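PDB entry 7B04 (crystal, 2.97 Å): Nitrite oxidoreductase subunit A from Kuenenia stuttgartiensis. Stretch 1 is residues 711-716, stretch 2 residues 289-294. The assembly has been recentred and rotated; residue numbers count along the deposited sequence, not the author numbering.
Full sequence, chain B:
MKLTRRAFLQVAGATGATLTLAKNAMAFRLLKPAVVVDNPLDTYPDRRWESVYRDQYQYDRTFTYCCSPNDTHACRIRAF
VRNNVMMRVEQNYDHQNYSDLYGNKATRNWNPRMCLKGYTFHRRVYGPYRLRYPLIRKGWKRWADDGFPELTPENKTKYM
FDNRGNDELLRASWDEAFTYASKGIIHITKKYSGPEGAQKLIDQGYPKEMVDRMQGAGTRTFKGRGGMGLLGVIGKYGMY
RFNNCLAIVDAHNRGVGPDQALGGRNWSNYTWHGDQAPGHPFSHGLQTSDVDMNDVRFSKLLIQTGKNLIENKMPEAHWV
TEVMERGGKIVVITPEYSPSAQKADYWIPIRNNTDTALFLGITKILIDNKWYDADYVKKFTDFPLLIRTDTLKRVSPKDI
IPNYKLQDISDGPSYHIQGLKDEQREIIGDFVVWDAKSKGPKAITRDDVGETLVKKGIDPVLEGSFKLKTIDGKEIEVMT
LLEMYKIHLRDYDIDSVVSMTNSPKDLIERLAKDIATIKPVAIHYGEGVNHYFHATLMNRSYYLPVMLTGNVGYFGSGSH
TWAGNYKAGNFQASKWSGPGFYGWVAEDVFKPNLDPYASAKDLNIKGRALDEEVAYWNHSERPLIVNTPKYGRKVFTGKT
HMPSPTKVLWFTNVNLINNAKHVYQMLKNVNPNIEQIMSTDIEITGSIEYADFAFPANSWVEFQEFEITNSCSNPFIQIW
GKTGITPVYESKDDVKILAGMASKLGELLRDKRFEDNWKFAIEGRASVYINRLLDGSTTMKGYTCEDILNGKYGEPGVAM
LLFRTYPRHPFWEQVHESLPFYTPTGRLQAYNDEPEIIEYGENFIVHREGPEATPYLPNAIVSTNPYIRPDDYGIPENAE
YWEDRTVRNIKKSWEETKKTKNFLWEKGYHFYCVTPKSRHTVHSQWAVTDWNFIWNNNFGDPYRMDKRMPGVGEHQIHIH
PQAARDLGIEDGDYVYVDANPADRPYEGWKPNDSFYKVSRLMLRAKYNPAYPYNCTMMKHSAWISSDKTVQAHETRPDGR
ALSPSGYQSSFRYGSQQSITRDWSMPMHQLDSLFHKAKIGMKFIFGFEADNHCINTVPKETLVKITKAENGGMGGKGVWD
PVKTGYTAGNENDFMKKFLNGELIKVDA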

# COMPACT_ATOMS: atom_id res chain seq x y z
N SER B 711 10.36 16.75 -5.40
CA SER B 711 10.03 15.48 -6.03
C SER B 711 10.33 15.57 -7.52
O SER B 711 10.51 16.65 -8.08
CB SER B 711 8.57 15.09 -5.79
OG SER B 711 8.22 13.92 -6.51
N CYS B 712 10.37 14.40 -8.15
CA CYS B 712 10.55 14.28 -9.59
C CYS B 712 9.25 13.97 -10.32
O CYS B 712 9.24 13.93 -11.55
CB CYS B 712 11.59 13.20 -9.90
SG CYS B 712 11.11 11.54 -9.38
N SER B 713 8.19 13.70 -9.55
CA SER B 713 6.88 13.39 -10.15
C SER B 713 5.92 14.56 -9.97
O SER B 713 4.82 14.51 -10.51
CB SER B 713 6.32 12.14 -9.58
OG SER B 713 6.30 12.22 -8.18
N ASN B 714 6.33 15.58 -9.23
CA ASN B 714 5.46 16.75 -9.00
C ASN B 714 6.33 18.01 -8.90
O ASN B 714 7.45 17.92 -8.45
CB ASN B 714 4.53 16.55 -7.81
CG ASN B 714 5.29 16.47 -6.51
OD1 ASN B 714 6.25 17.17 -6.34
ND2 ASN B 714 4.87 15.62 -5.61
N PRO B 715 5.82 19.18 -9.28
CA PRO B 715 6.61 20.39 -9.26
C PRO B 715 6.66 21.10 -7.91
O PRO B 715 7.22 22.11 -7.83
CB PRO B 715 5.81 21.27 -10.21
CG PRO B 715 4.40 20.85 -10.01
CD PRO B 715 4.49 19.36 -9.82
N PHE B 716 6.01 20.54 -6.90
CA PHE B 716 5.89 21.17 -5.57
C PHE B 716 7.12 21.05 -4.70
O PHE B 716 7.84 20.09 -4.73
CB PHE B 716 4.76 20.53 -4.79
CG PHE B 716 3.56 20.25 -5.63
CD1 PHE B 716 3.23 21.09 -6.66
CD2 PHE B 716 2.80 19.13 -5.42
CE1 PHE B 716 2.14 20.83 -7.45
CE2 PHE B 716 1.71 18.86 -6.21
CZ PHE B 716 1.38 19.72 -7.22
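Stretch 2 289-294: SDVDMN

Neither stretch forms a regular helix or strand within its six residues, and although touching residues are at least 420 positions apart in sequence, the two pack through a small contact of 295 Å², both sides summed. In stretch 1, Cys712 and Ser713 have phi/psi of -102/-8 and -106/-6, which turn the chain; Asn714 then opens to -146/151 and Pro715 turns it again at -85/1. Stretch 2 begins extended, with Asp290 at -138/176 and Val291 at -138/156, passes through Asp292 at -66/117, and tightens at Met293 (-67/-9) and Asn294 (-63/-25).

The nearest CA atoms across the stretches are those of Ser713 and Asp292, 4.7 Å apart. The contacts advance from Cys712 with Asp290 to Ser713 with Met293, and Asn714 and Pro715 then return to Asp292; the CA traces from first to last residue run broadly in the same sense, without the regular register of paired strands. One hydrogen bond joins them, from Met293 N to Ser713 O, at 3.2 Å between these atoms and with an N-H...acceptor angle of 167°, nearly linear. The same carbonyl lies close to the preceding residue, with Ser713 O 3.6 Å from Asp292 CA. By contrast, Cys712 O and Val291 O approach to 3.5 Å as two carbonyl oxygens, neither of which can donate a proton to the other.

Among the side chains, Asp290 points its CA-to-CB bond toward stretch 1, and its OD2 reaches 3.2 Å from Cys712 CB. That OD2 is also 3.4 Å from Cys712 O; both are acceptors, so the proximity is not a hydrogen bond, and the carboxylate finds its partners elsewhere in the structure. Asp292 starts sideways, but with chi1 of -67° (m) its end comes nearer: OD1 lies 3.4 Å from Asn714 C and 3.5 Å from Pro715 N, hence beside the peptide link between those residues, while OD2 is 3.8 Å from Pro715 CB. Met293 adds a contact next to its backbone hydrogen bond, its SD resting 3.7 Å from Ser713 CB. Val291 directs its side chain away, no nearer than 6.3 Å, so its contacts are made by the backbone.

Stretch 1 is also braced internally. Ser713 N donates to Ser711 OG at 3.0 Å and 170°, bridging across Cys712, and Phe716 N makes a weak hydrogen bond to Asn714 OD1, at 3.4 Å and 133°, spanning Pro715.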

# COMPACT_ATOMS: atom_id res chain seq x y z
N SER B 289 14.81 10.73 -17.73
CA SER B 289 13.70 11.39 -18.41
C SER B 289 12.40 11.00 -17.71
O SER B 289 11.93 9.87 -17.83
CB SER B 289 13.66 10.99 -19.89
OG SER B 289 12.53 11.54 -20.54
N ASP B 290 11.83 11.94 -16.95
CA ASP B 290 10.55 11.75 -16.27
C ASP B 290 9.74 13.03 -16.41
O ASP B 290 10.22 14.04 -16.94
CB ASP B 290 10.75 11.34 -14.81
CG ASP B 290 11.63 12.31 -14.05
OD1 ASP B 290 12.13 13.28 -14.66
OD2 ASP B 290 11.83 12.09 -12.84
N VAL B 291 8.50 13.01 -15.92
CA VAL B 291 7.56 14.11 -16.13
C VAL B 291 6.80 14.41 -14.85
O VAL B 291 6.67 13.57 -13.96
CB VAL B 291 6.55 13.81 -17.26
CG1 VAL B 291 7.26 13.64 -18.59
CG2 VAL B 291 5.74 12.56 -16.93
N ASP B 292 6.31 15.65 -14.75
CA ASP B 292 5.24 15.93 -13.80
C ASP B 292 4.00 15.18 -14.27
O ASP B 292 3.48 15.45 -15.36
CB ASP B 292 4.95 17.43 -13.71
CG ASP B 292 6.09 18.22 -13.11
OD1 ASP B 292 6.84 17.65 -12.29
OD2 ASP B 292 6.24 19.41 -13.46
N MET B 293 3.52 14.24 -13.45
CA MET B 293 2.55 13.26 -13.92
C MET B 293 1.19 13.85 -14.29
O MET B 293 0.35 13.11 -14.79
CB MET B 293 2.40 12.13 -12.91
CG MET B 293 3.74 11.65 -12.38
SD MET B 293 3.64 10.20 -11.32
CE MET B 293 2.81 9.04 -12.40
N ASN B 294 0.91 15.12 -14.01
CA ASN B 294 -0.30 15.67 -14.62
C ASN B 294 -0.16 15.68 -16.15
O ASN B 294 -1.17 15.65 -16.86
CB ASN B 294 -0.62 17.06 -14.07
CG ASN B 294 0.49 18.05 -14.27
OD1 ASN B 294 1.57 17.72 -14.76
ND2 ASN B 294 0.24 19.29 -13.87